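Local coordinates for carboxylesterase (Ferroplasma acidiphilum, PDB 3WJ2), which probably hydrolyses carboxylic ester bonds, using an alpha/beta-hydrolase fold, at residues F183-L187 and M245-E249; L60-L65 and N128-S133; L32-D37 and L88-T94; C166-R170 and D236-P241; V108-S112 and D143-E147. Numbering follows the deposited sequence.

Contact 1 (F183-L187 and M245-E249)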
# COMPACT_ATOMS: atom_id res chain seq x y z
N PHE B 183 -18.59 -4.16 11.60
CA PHE B 183 -18.43 -3.93 10.17
C PHE B 183 -18.01 -2.50 9.95
O PHE B 183 -18.75 -1.51 10.18
CB PHE B 183 -19.88 -4.10 9.47
CG PHE B 183 -20.31 -5.52 9.32
CD1 PHE B 183 -19.97 -6.25 8.18
CD2 PHE B 183 -21.18 -6.10 10.29
CE1 PHE B 183 -20.33 -7.61 8.08
CE2 PHE B 183 -21.60 -7.48 10.16
CZ PHE B 183 -21.19 -8.19 9.02
N TYR B 184 -16.75 -2.38 9.48
CA TYR B 184 -16.16 -1.08 9.12
C TYR B 184 -16.57 0.11 10.03
O TYR B 184 -17.12 1.16 9.58
CB TYR B 184 -16.37 -0.78 7.59
CG TYR B 184 -17.77 -1.05 7.08
CD1 TYR B 184 -18.71 -0.04 7.16
CD2 TYR B 184 -18.07 -2.32 6.58
CE1 TYR B 184 -20.02 -0.32 6.61
CE2 TYR B 184 -19.31 -2.62 6.03
CZ TYR B 184 -20.23 -1.61 6.09
OH TYR B 184 -21.55 -1.89 5.60
N PRO B 185 -16.16 0.07 11.34
CA PRO B 185 -16.51 1.18 12.23
C PRO B 185 -15.68 2.48 11.92
O PRO B 185 -14.55 2.38 11.38
CB PRO B 185 -15.95 0.70 13.60
CG PRO B 185 -14.95 -0.42 13.27
CD PRO B 185 -15.51 -1.09 11.96
N SER B 186 -16.22 3.63 12.29
CA SER B 186 -15.43 4.87 12.40
C SER B 186 -14.69 4.66 13.78
O SER B 186 -15.26 4.09 14.74
CB SER B 186 -16.26 6.14 12.27
OG SER B 186 -17.39 5.98 13.18
N LEU B 187 -13.41 4.91 13.88
CA LEU B 187 -12.79 4.66 15.16
C LEU B 187 -11.85 5.80 15.64
O LEU B 187 -11.32 5.76 16.79
CB LEU B 187 -11.89 3.45 15.07
CG LEU B 187 -12.65 2.08 14.91
CD1 LEU B 187 -11.59 1.02 14.41
CD2 LEU B 187 -13.35 1.68 16.16
N MET B 245 -13.79 -8.23 12.73
CA MET B 245 -13.62 -6.91 12.10
C MET B 245 -13.68 -7.13 10.61
O MET B 245 -13.00 -7.99 10.07
CB MET B 245 -12.25 -6.25 12.41
CG MET B 245 -12.01 -4.99 11.60
SD MET B 245 -12.99 -3.57 12.23
CE MET B 245 -12.05 -3.11 13.77
N VAL B 246 -14.59 -6.36 9.97
CA VAL B 246 -14.64 -6.41 8.48
C VAL B 246 -14.32 -5.02 8.01
O VAL B 246 -14.91 -4.02 8.38
CB VAL B 246 -16.12 -6.73 8.05
CG1 VAL B 246 -16.20 -6.71 6.51
CG2 VAL B 246 -16.52 -8.15 8.64
N THR B 247 -13.32 -4.93 7.13
CA THR B 247 -13.00 -3.65 6.47
C THR B 247 -13.18 -3.85 4.96
O THR B 247 -13.38 -4.96 4.45
CB THR B 247 -11.45 -3.31 6.72
OG1 THR B 247 -10.66 -4.19 5.92
CG2 THR B 247 -11.13 -3.57 8.19
N ASN B 248 -13.21 -2.69 4.31
CA ASN B 248 -13.42 -2.72 2.82
C ASN B 248 -12.16 -2.15 2.16
O ASN B 248 -11.63 -1.14 2.62
CB ASN B 248 -14.54 -1.73 2.49
CG ASN B 248 -15.85 -2.09 3.23
OD1 ASN B 248 -16.38 -3.16 3.03
ND2 ASN B 248 -16.32 -1.19 4.05
N GLU B 249 -11.74 -2.81 1.09
CA GLU B 249 -10.54 -2.27 0.36
C GLU B 249 -10.58 -0.81 -0.01
O GLU B 249 -9.62 -0.07 0.26
CB GLU B 249 -10.34 -3.15 -0.89
CG GLU B 249 -9.03 -2.76 -1.57
CD GLU B 249 -8.69 -3.66 -2.72
OE1 GLU B 249 -9.47 -4.50 -3.16
OE2 GLU B 249 -7.51 -3.55 -3.18
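Two apolar clusters form the centre of this contact. Phe-183 and Val-246 project from the same face of the sheet, with Phe-183 CD1 3.9 Å from Val-246 CB, and helix 291-303 packs over them. Farther along, Pro-185 CD rests 3.5 Å from Met-245 SD, and Leu-187 CD1 approaches Met-245 CE at 4.2 Å. Within these residues the parallel pairing is down to one bridge, Phe-183 with Val-246, and one hydrogen bond, Tyr-184 N to Val-246 O (2.7 Å). At Tyr-184 the positive phi turns the chain away from the sheet. At the polar edge, Asn-248 ND2 lies over one face of the Tyr-184 ring, 3.3 Å from CD2. Asn-248 bonds to Ser-283 and Asp-251, while Tyr-184 OH is hydrogen-bonded to Ala-284 N and its ring meets His-281 edge-to-face. A chain that leaves the sheet as strand 180-183 ends, while strand 243-248 continues to about Asn-248, beside a probable nucleophile elbow around Ser-156, typifies the active-site edge of an alpha/beta-hydrolase sheet.

Contact 2 (L60-L65 and N128-S133)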
# COMPACT_ATOMS: atom_id res chain seq x y z
N LEU B 60 -34.90 3.22 29.09
CA LEU B 60 -33.67 3.58 29.78
C LEU B 60 -33.96 4.82 30.69
O LEU B 60 -35.08 5.37 30.67
CB LEU B 60 -32.65 4.02 28.70
CG LEU B 60 -32.32 2.87 27.72
CD1 LEU B 60 -31.27 3.34 26.76
CD2 LEU B 60 -31.71 1.69 28.54
N ASP B 61 -32.98 5.20 31.47
CA ASP B 61 -33.13 6.40 32.33
C ASP B 61 -33.22 7.67 31.51
O ASP B 61 -32.29 8.00 30.76
CB ASP B 61 -32.00 6.45 33.40
CG ASP B 61 -32.03 5.21 34.36
OD1 ASP B 61 -33.11 4.45 34.33
OD2 ASP B 61 -31.02 5.06 35.10
N GLY B 62 -34.37 8.37 31.59
CA GLY B 62 -34.43 9.63 30.83
C GLY B 62 -34.85 9.56 29.38
O GLY B 62 -35.00 10.61 28.77
N ARG B 63 -34.96 8.35 28.75
CA ARG B 63 -35.34 8.26 27.37
C ARG B 63 -35.70 6.82 27.08
O ARG B 63 -35.19 5.94 27.72
CB ARG B 63 -34.18 8.75 26.41
CG ARG B 63 -33.00 7.76 26.23
CD ARG B 63 -32.06 7.80 27.47
NE ARG B 63 -30.80 7.12 27.15
CZ ARG B 63 -29.90 6.67 28.03
NH1 ARG B 63 -28.72 6.17 27.58
NH2 ARG B 63 -30.12 6.72 29.38
N THR B 64 -36.59 6.64 26.11
CA THR B 64 -36.98 5.30 25.67
C THR B 64 -36.54 5.14 24.19
O THR B 64 -36.67 6.08 23.38
CB THR B 64 -38.53 5.22 25.76
OG1 THR B 64 -38.87 5.35 27.16
CG2 THR B 64 -39.02 3.94 25.18
N LEU B 65 -35.97 3.96 23.88
CA LEU B 65 -35.53 3.70 22.52
C LEU B 65 -36.46 2.65 21.91
O LEU B 65 -36.84 1.66 22.61
CB LEU B 65 -34.15 3.02 22.54
CG LEU B 65 -33.14 3.86 23.36
CD1 LEU B 65 -31.75 3.14 23.24
CD2 LEU B 65 -32.94 5.32 22.95
N ASN B 128 -24.08 6.47 25.13
CA ASN B 128 -24.77 6.06 26.33
C ASN B 128 -25.99 5.18 26.00
O ASN B 128 -26.28 4.26 26.75
CB ASN B 128 -25.22 7.32 27.10
CG ASN B 128 -24.06 8.04 27.80
OD1 ASN B 128 -22.95 7.46 28.04
ND2 ASN B 128 -24.30 9.34 28.13
N ASP B 129 -26.65 5.46 24.87
CA ASP B 129 -27.74 4.61 24.46
C ASP B 129 -27.26 3.17 24.18
O ASP B 129 -27.93 2.18 24.52
CB ASP B 129 -28.43 5.19 23.24
CG ASP B 129 -29.16 6.45 23.52
OD1 ASP B 129 -29.36 6.82 24.71
OD2 ASP B 129 -29.57 7.13 22.55
N ALA B 130 -26.16 3.04 23.48
CA ALA B 130 -25.57 1.73 23.16
C ALA B 130 -25.14 0.98 24.45
O ALA B 130 -25.55 -0.16 24.69
CB ALA B 130 -24.41 1.91 22.09
N TYR B 131 -24.37 1.67 25.33
CA TYR B 131 -23.93 1.03 26.55
C TYR B 131 -25.05 0.71 27.49
O TYR B 131 -25.14 -0.45 27.99
CB TYR B 131 -22.99 1.99 27.23
CG TYR B 131 -22.47 1.50 28.59
CD1 TYR B 131 -21.35 0.68 28.66
CD2 TYR B 131 -23.09 1.91 29.80
CE1 TYR B 131 -20.81 0.27 29.90
CE2 TYR B 131 -22.54 1.51 31.07
CZ TYR B 131 -21.43 0.69 31.07
OH TYR B 131 -20.84 0.25 32.27
N ASP B 132 -25.95 1.68 27.66
CA ASP B 132 -27.10 1.45 28.55
C ASP B 132 -28.05 0.39 27.99
O ASP B 132 -28.56 -0.43 28.80
CB ASP B 132 -27.84 2.76 28.82
CG ASP B 132 -27.04 3.71 29.69
OD1 ASP B 132 -26.07 3.33 30.44
OD2 ASP B 132 -27.41 4.90 29.69
N SER B 133 -28.26 0.33 26.64
CA SER B 133 -29.19 -0.68 26.15
C SER B 133 -28.63 -2.08 26.33
O SER B 133 -29.36 -3.03 26.56
CB SER B 133 -29.69 -0.43 24.68
OG SER B 133 -28.55 -0.42 23.80
O HOH W 1 -28.41 6.26 31.84
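A single guanidinium group here serves two aspartates spaced three residues apart on one helix. Arg-63 NE donates to Asp-129 OD1 at 2.8 Å, and Arg-63 NH1 reaches both that same Asp-129 OD1 (3.0 Å) and Asp-132 OD2 (2.8 Å). A weak bond from Arg-63 NH2 to Asp-132 OD2 (3.3 Å) completes the salt-bridge network, in which the carboxylate oxygens lie near the plane of the guanidinium. A water accepts from Arg-63 NH2 (3.0 Å) and donates to Asp-132 OD2 (2.7 Å). The arginine also bonds within its own turn: Arg-63 NH2 donates to Asp-61 O at 2.9 Å, within the type II turn that runs from Leu-60 to Arg-63 and has Gly-62 at its positive-phi position. Carbon contacts add to the charges: Leu-60 CD2 is 4.0 Å from Asp-132 CB and Leu-65 CD1 4.4 Å from Ser-133 CB. The second oxygen of Asp-129, OD2, has its own partner in Arg-116, so two positive groups share this acid. The turn joins strands 52-60 and 63-71 at one margin of the sheet. The 128-133 part of helix 125-139 crosses strand residues 63-65 at 77°, axes 10.7 Å apart at closest, and Ala-130 and Tyr-131 pack on helix 157-172, while Ser-133 and Leu-65 both touch Ile-113 of strand 109-113.

Contact 3 (L32-D37 and L88-T94)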
# COMPACT_ATOMS: atom_id res chain seq x y z
N LEU B 32 -31.41 16.30 5.40
CA LEU B 32 -30.57 15.24 4.87
C LEU B 32 -31.00 13.87 5.36
O LEU B 32 -30.99 12.92 4.62
CB LEU B 32 -29.11 15.51 5.24
CG LEU B 32 -28.09 14.48 4.84
CD1 LEU B 32 -27.93 14.48 3.28
CD2 LEU B 32 -26.82 14.88 5.48
N ARG B 33 -31.38 13.78 6.62
CA ARG B 33 -31.85 12.53 7.21
C ARG B 33 -33.08 12.05 6.45
O ARG B 33 -33.19 10.91 6.10
CB ARG B 33 -32.20 12.79 8.67
CG ARG B 33 -32.84 11.56 9.43
CD ARG B 33 -33.23 11.90 10.84
NE ARG B 33 -32.01 12.24 11.59
CZ ARG B 33 -31.82 13.37 12.24
NH1 ARG B 33 -32.78 14.35 12.31
NH2 ARG B 33 -30.64 13.61 12.86
N ASN B 34 -34.04 12.96 6.26
CA ASN B 34 -35.21 12.61 5.48
C ASN B 34 -34.84 12.11 4.07
O ASN B 34 -35.33 11.07 3.62
CB ASN B 34 -36.09 13.86 5.38
CG ASN B 34 -37.09 13.77 4.24
OD1 ASN B 34 -36.87 14.24 3.08
ND2 ASN B 34 -38.15 13.08 4.53
N PHE B 35 -33.96 12.84 3.39
CA PHE B 35 -33.56 12.43 2.07
C PHE B 35 -32.95 11.05 2.07
O PHE B 35 -33.31 10.20 1.31
CB PHE B 35 -32.60 13.44 1.46
CG PHE B 35 -32.09 13.02 0.11
CD1 PHE B 35 -32.96 13.02 -1.02
CD2 PHE B 35 -30.76 12.64 -0.06
CE1 PHE B 35 -32.49 12.64 -2.25
CE2 PHE B 35 -30.28 12.24 -1.33
CZ PHE B 35 -31.14 12.26 -2.42
N LEU B 36 -31.99 10.82 2.96
CA LEU B 36 -31.29 9.58 2.88
C LEU B 36 -32.16 8.41 3.39
O LEU B 36 -32.10 7.30 2.77
CB LEU B 36 -29.96 9.70 3.67
CG LEU B 36 -28.95 10.72 3.10
CD1 LEU B 36 -27.77 10.85 4.16
CD2 LEU B 36 -28.42 10.21 1.75
N ASP B 37 -32.98 8.62 4.43
CA ASP B 37 -33.75 7.48 4.92
C ASP B 37 -34.88 7.14 3.92
O ASP B 37 -35.12 5.97 3.67
CB ASP B 37 -34.40 7.74 6.28
CG ASP B 37 -33.38 7.83 7.45
OD1 ASP B 37 -32.24 7.40 7.20
OD2 ASP B 37 -33.83 8.37 8.52
N LEU B 88 -26.15 10.21 12.24
CA LEU B 88 -27.11 11.27 11.85
C LEU B 88 -28.37 10.67 11.28
O LEU B 88 -29.45 11.25 11.50
CB LEU B 88 -26.44 12.26 10.87
CG LEU B 88 -27.20 13.56 10.55
CD1 LEU B 88 -26.15 14.60 10.26
CD2 LEU B 88 -27.95 13.12 9.30
N PHE B 89 -28.22 9.61 10.51
CA PHE B 89 -29.37 8.98 9.84
C PHE B 89 -29.44 7.50 10.07
O PHE B 89 -28.67 6.89 10.83
CB PHE B 89 -29.42 9.42 8.31
CG PHE B 89 -28.33 8.81 7.47
CD1 PHE B 89 -28.59 7.70 6.67
CD2 PHE B 89 -27.08 9.37 7.43
CE1 PHE B 89 -27.59 7.10 5.82
CE2 PHE B 89 -26.07 8.81 6.66
CZ PHE B 89 -26.29 7.67 5.88
N GLY B 90 -30.34 6.83 9.38
CA GLY B 90 -30.67 5.43 9.52
C GLY B 90 -31.67 5.20 10.67
O GLY B 90 -31.73 6.01 11.59
N ASN B 91 -32.38 4.08 10.61
CA ASN B 91 -33.35 3.70 11.64
C ASN B 91 -33.75 2.25 11.42
O ASN B 91 -33.22 1.51 10.57
CB ASN B 91 -34.57 4.69 11.64
CG ASN B 91 -35.30 4.70 10.34
OD1 ASN B 91 -35.56 3.66 9.73
ND2 ASN B 91 -35.61 5.90 9.88
N ILE B 92 -34.62 1.75 12.31
CA ILE B 92 -35.01 0.41 12.23
C ILE B 92 -35.61 0.05 10.86
O ILE B 92 -35.35 -1.00 10.32
CB ILE B 92 -36.00 0.10 13.40
CG1 ILE B 92 -35.21 -0.15 14.67
CG2 ILE B 92 -36.74 -1.17 13.08
CD1 ILE B 92 -36.04 -0.11 15.97
N GLU B 93 -36.44 0.94 10.33
CA GLU B 93 -37.06 0.63 9.07
C GLU B 93 -36.07 0.60 7.94
O GLU B 93 -36.18 -0.35 7.14
CB GLU B 93 -38.21 1.62 8.69
CG GLU B 93 -39.37 1.63 9.75
CD GLU B 93 -40.01 0.27 10.06
OE1 GLU B 93 -39.94 -0.69 9.28
OE2 GLU B 93 -40.55 0.16 11.20
N THR B 94 -35.06 1.51 7.94
CA THR B 94 -34.18 1.48 6.77
C THR B 94 -33.23 0.24 6.85
O THR B 94 -32.69 -0.22 5.83
CB THR B 94 -33.37 2.71 6.57
OG1 THR B 94 -32.44 2.89 7.67
CG2 THR B 94 -34.22 3.97 6.56
O HOH W 2 -32.85 8.47 10.89
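In this family the loop that follows the first parallel strand starts with a His-Gly-Gly-Gly sequence, whose glycines probably supply the oxyanion hole; residues 88-94 continue that loop and lie against helix 29-43. Leu-36 CD1 sits over the Phe-89 ring in a CH-pi contact, 3.6 Å from the ring centroid, and Leu-32 CD2 meets Leu-88 CD2 at 4.4 Å, with Tyr-212 of helix 207-217 touching Leu-32 and Leu-88. Polar bonds frame this patch. Arg-33 directs NE (2.7 Å) and NH2 (3.0 Å) to Leu-88 O, while Asp-37 OD1 accepts from Gly-90 N at 2.9 Å. A water donates to Asp-37 OD2 (2.6 Å) and to Gly-90 O (2.8 Å). Farther on, Asn-91 OD1 accepts from Thr-94 N (2.8 Å) in an Asx motif, and Asn-91 N returns a bond to Thr-94 OG1 (3.2 Å). The chemistry implies a shared task: helix side chains satisfy Leu-88 O and Gly-90 N, water serves Gly-90 O, the loop's own side chains pair with Asn-91 N and Thr-94 N, and Glu-120 balances the charge of Arg-33.

Contact 4 (C166-R170 and D236-P241)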
# COMPACT_ATOMS: atom_id res chain seq x y z
N CYS B 166 -17.82 -1.65 24.52
CA CYS B 166 -16.99 -2.74 25.07
C CYS B 166 -15.88 -2.13 25.89
O CYS B 166 -15.61 -2.63 27.00
CB CYS B 166 -16.40 -3.61 24.00
SG CYS B 166 -17.75 -4.61 23.22
N LEU B 167 -15.29 -1.06 25.40
CA LEU B 167 -14.19 -0.41 26.16
C LEU B 167 -14.73 0.08 27.50
O LEU B 167 -14.06 -0.04 28.55
CB LEU B 167 -13.70 0.84 25.41
CG LEU B 167 -12.70 0.53 24.35
CD1 LEU B 167 -12.42 1.78 23.55
CD2 LEU B 167 -11.25 0.05 25.02
N LYS B 168 -15.93 0.66 27.53
CA LYS B 168 -16.45 1.16 28.84
C LYS B 168 -16.81 0.00 29.78
O LYS B 168 -16.61 0.10 31.05
CB LYS B 168 -17.67 2.09 28.59
CG LYS B 168 -18.20 2.65 29.95
CD LYS B 168 -19.24 3.73 29.82
CE LYS B 168 -19.93 3.90 31.26
NZ LYS B 168 -20.78 5.20 31.06
N CYS B 169 -17.36 -1.10 29.28
CA CYS B 169 -17.60 -2.32 30.10
C CYS B 169 -16.28 -2.76 30.68
O CYS B 169 -16.25 -3.03 31.92
CB CYS B 169 -18.17 -3.50 29.26
SG CYS B 169 -19.86 -3.19 28.66
N ARG B 170 -15.22 -2.67 29.90
CA ARG B 170 -13.91 -3.19 30.39
C ARG B 170 -13.45 -2.25 31.49
O ARG B 170 -13.04 -2.74 32.64
CB ARG B 170 -12.96 -3.28 29.17
CG ARG B 170 -11.60 -4.04 29.41
CD ARG B 170 -10.65 -3.18 30.21
NE ARG B 170 -10.44 -1.80 29.69
CZ ARG B 170 -9.75 -1.48 28.60
NH1 ARG B 170 -9.15 -2.45 27.88
NH2 ARG B 170 -9.63 -0.21 28.23
N ASP B 236 -5.25 1.06 26.36
CA ASP B 236 -5.18 -0.32 26.76
C ASP B 236 -6.32 -1.07 26.05
O ASP B 236 -7.49 -0.65 26.18
CB ASP B 236 -5.39 -0.41 28.28
CG ASP B 236 -5.44 -1.85 28.80
OD1 ASP B 236 -5.02 -2.75 28.08
OD2 ASP B 236 -5.79 -2.08 30.00
N PHE B 237 -5.98 -2.13 25.31
CA PHE B 237 -6.99 -3.00 24.70
C PHE B 237 -7.18 -4.35 25.35
O PHE B 237 -7.90 -5.19 24.81
CB PHE B 237 -6.69 -3.05 23.21
CG PHE B 237 -6.75 -1.70 22.59
CD1 PHE B 237 -8.02 -1.10 22.28
CD2 PHE B 237 -5.62 -1.02 22.27
CE1 PHE B 237 -8.06 0.18 21.72
CE2 PHE B 237 -5.61 0.20 21.73
CZ PHE B 237 -6.87 0.85 21.40
N SER B 238 -6.59 -4.58 26.55
CA SER B 238 -6.77 -5.82 27.26
C SER B 238 -8.16 -6.11 27.66
O SER B 238 -8.93 -5.18 28.02
CB SER B 238 -5.97 -5.73 28.62
OG SER B 238 -4.67 -5.34 28.33
N ASN B 239 -8.50 -7.40 27.68
CA ASN B 239 -9.66 -7.87 28.33
C ASN B 239 -10.94 -7.35 27.66
O ASN B 239 -12.02 -7.38 28.26
CB ASN B 239 -9.65 -7.49 29.80
CG ASN B 239 -8.43 -8.13 30.51
OD1 ASN B 239 -8.20 -9.33 30.30
ND2 ASN B 239 -7.65 -7.36 31.25
N LEU B 240 -10.80 -7.04 26.38
CA LEU B 240 -12.03 -6.78 25.55
C LEU B 240 -12.63 -8.09 25.00
O LEU B 240 -11.93 -9.13 24.89
CB LEU B 240 -11.62 -5.88 24.39
CG LEU B 240 -11.31 -4.47 24.82
CD1 LEU B 240 -10.79 -3.57 23.75
CD2 LEU B 240 -12.55 -3.77 25.55
N PRO B 241 -13.91 -8.07 24.62
CA PRO B 241 -14.53 -9.24 24.02
C PRO B 241 -13.92 -9.66 22.67
O PRO B 241 -13.41 -8.82 21.95
CB PRO B 241 -15.97 -8.76 23.73
CG PRO B 241 -16.20 -7.53 24.65
CD PRO B 241 -14.79 -6.88 24.62
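Carbonyl groups in an irregular loop need donors, and Arg-170, near the end of its helix, supplies them. Its NH1 donates to Ser-238 O (2.7 Å) and to Asp-236 O (3.0 Å), and NH2 reaches that same Asp-236 O at 3.0 Å, so this carbonyl receives two N-H groups from one guanidinium. NE and NH2 also have hydrogen-bond partners in the adjoining chain. The Asp-236 carboxylate plays a different part. Its OD2 lies over the face of the guanidinium, 4.0 Å from Arg-170 NH1, a long salt bridge of charge alone. Its OD1 accepts from Ser-238 N (2.9 Å), which makes an Asx turn, and also from Ser-238 OG (2.6 Å). A type II turn from Phe-237 to Leu-240 follows, with Asn-239 taking the positive phi. The loop then becomes apolar: Leu-240 CD1 packs against Leu-167 CD2 at 3.9 Å, Leu-240 CD2 lies 3.7 Å from Arg-170 CB, and Cys-166 SG touches Pro-241 CG at 3.6 Å. Pro-241 O is taken up by Gln-180 NE2, at the start of strand 180-183. An arginine from the helix after the probable nucleophile elbow thus holds the loop leading into strand 243-248, joining a helical layer and a strand connection of the alpha/beta-hydrolase sandwich.

Contact 5 (V108-S112 and D143-E147)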
# COMPACT_ATOMS: atom_id res chain seq x y z
N VAL B 108 -29.56 -16.61 15.06
CA VAL B 108 -29.65 -16.12 16.46
C VAL B 108 -30.60 -14.95 16.50
O VAL B 108 -30.99 -14.42 15.44
CB VAL B 108 -28.30 -15.79 17.14
CG1 VAL B 108 -27.27 -16.98 17.05
CG2 VAL B 108 -27.69 -14.49 16.58
N LYS B 109 -31.03 -14.50 17.71
CA LYS B 109 -31.87 -13.30 17.80
C LYS B 109 -31.00 -12.08 17.40
O LYS B 109 -29.85 -11.93 17.91
CB LYS B 109 -32.36 -13.05 19.24
CG LYS B 109 -33.51 -14.07 19.64
CD LYS B 109 -33.83 -13.79 21.07
CE LYS B 109 -35.24 -14.40 21.60
NZ LYS B 109 -35.47 -15.80 21.17
N ILE B 110 -31.55 -11.26 16.58
CA ILE B 110 -30.91 -9.96 16.29
C ILE B 110 -31.86 -8.87 16.85
O ILE B 110 -33.08 -8.79 16.46
CB ILE B 110 -30.77 -9.75 14.71
CG1 ILE B 110 -29.93 -10.88 14.07
CG2 ILE B 110 -30.15 -8.34 14.33
CD1 ILE B 110 -28.47 -11.03 14.62
N ILE B 111 -31.32 -7.95 17.66
CA ILE B 111 -32.15 -6.91 18.25
C ILE B 111 -31.59 -5.60 17.74
O ILE B 111 -30.54 -5.12 18.20
CB ILE B 111 -32.17 -6.95 19.82
CG1 ILE B 111 -32.66 -8.37 20.24
CG2 ILE B 111 -33.08 -5.79 20.37
CD1 ILE B 111 -32.60 -8.58 21.81
N SER B 112 -32.32 -4.96 16.84
CA SER B 112 -31.86 -3.73 16.22
C SER B 112 -32.32 -2.56 17.05
O SER B 112 -33.54 -2.36 17.32
CB SER B 112 -32.39 -3.71 14.77
OG SER B 112 -32.09 -2.44 14.18
N ASP B 143 -36.82 -11.37 29.87
CA ASP B 143 -37.98 -10.67 29.26
C ASP B 143 -37.98 -10.66 27.74
O ASP B 143 -39.03 -10.53 27.10
CB ASP B 143 -38.11 -9.24 29.77
CG ASP B 143 -38.19 -9.16 31.28
OD1 ASP B 143 -38.58 -10.15 31.96
OD2 ASP B 143 -37.84 -8.09 31.79
N PHE B 144 -36.79 -10.77 27.16
CA PHE B 144 -36.62 -10.90 25.73
C PHE B 144 -36.47 -12.34 25.27
O PHE B 144 -36.24 -12.58 24.06
CB PHE B 144 -35.40 -10.07 25.25
CG PHE B 144 -35.54 -8.58 25.53
CD1 PHE B 144 -36.01 -7.70 24.54
CD2 PHE B 144 -35.24 -8.08 26.79
CE1 PHE B 144 -36.14 -6.36 24.82
CE2 PHE B 144 -35.37 -6.78 27.09
CZ PHE B 144 -35.86 -5.87 26.14
N GLY B 145 -36.64 -13.29 26.19
CA GLY B 145 -36.52 -14.73 25.83
C GLY B 145 -35.10 -15.17 25.50
O GLY B 145 -34.89 -16.14 24.78
N ILE B 146 -34.14 -14.48 26.10
CA ILE B 146 -32.76 -14.79 25.91
C ILE B 146 -32.32 -15.61 27.09
O ILE B 146 -32.24 -15.08 28.20
CB ILE B 146 -31.88 -13.48 25.78
CG1 ILE B 146 -32.37 -12.66 24.60
CG2 ILE B 146 -30.37 -13.85 25.73
CD1 ILE B 146 -31.94 -11.12 24.68
N GLU B 147 -32.02 -16.88 26.83
CA GLU B 147 -31.46 -17.80 27.83
C GLU B 147 -29.96 -17.91 27.76
O GLU B 147 -29.33 -18.27 28.77
CB GLU B 147 -32.10 -19.22 27.67
CG GLU B 147 -33.64 -19.20 27.85
CD GLU B 147 -34.07 -18.46 29.13
OE1 GLU B 147 -33.48 -18.75 30.19
OE2 GLU B 147 -34.98 -17.57 29.08
O HOH W 3 -36.88 -17.50 22.80
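This is apolar packing between a strand and a connecting loop, with no direct hydrogen bond between the segments, at a buried site where the chain passes from helix 125-139 to strand 150-155. Lys-109 and Ile-111 emerge from the same side of strand 109-113, as expected two residues apart, and both face the loop. Ile-111 CD1 meets Ile-146 CD1 at 3.9 Å and stands 4.5 Å from Phe-144 CD1. The aliphatic part of Lys-109 extends this surface, its CD 4.0 Å from Ile-146 CG1, while its CE passes 3.2 Å from Phe-144 O. At the charged end, NZ forms a salt bridge with Asp-71 and donates to Ala-75 O, both outside the loop; a water 2.7 Å from Lys-109 NZ leads back to it, lying 3.1 Å from Gly-145 O. Gly-145 takes a positive phi, favourable for glycine, and the lysine runs close beside it. The loop completes a beta-alpha-beta crossover in which strand 78-82 lies between strands 109-113 and 150-155 in the sheet. Phe-144 and Ile-146 also touch Ile-137 of helix 125-139, Ile-146 packs on Ala-78 of strand 78-82, and Ile-111 rests against Ala-67 and Met-69 of strand 63-71.

In the fold
The five contacts illustrate how helices and loops are assembled around one mixed sheet. Contacts 1, 2 and 5 reach it: contact 1 lies across the chain's centre from contacts 2 and 5, centres about 25 Å from each. Contacts 2 and 5, on neighbouring strands, have centres about 17 Å apart. Contact 4 touches contact 2 where Tyr-131 packs on Lys-168, linking helices 125-139 and 157-172; its loop leads into the strand of contact 1. Contact 3 brings in helix 29-43, near the N-terminus, and touches contact 5 through Ile-92 and Ser-112. Along the chain contact 2 crosses contacts 3 and 5, contact 3 closes before contact 5 opens, and contacts 4 and 1 cross at the late end. Early and late sequence thus meet at one central framework.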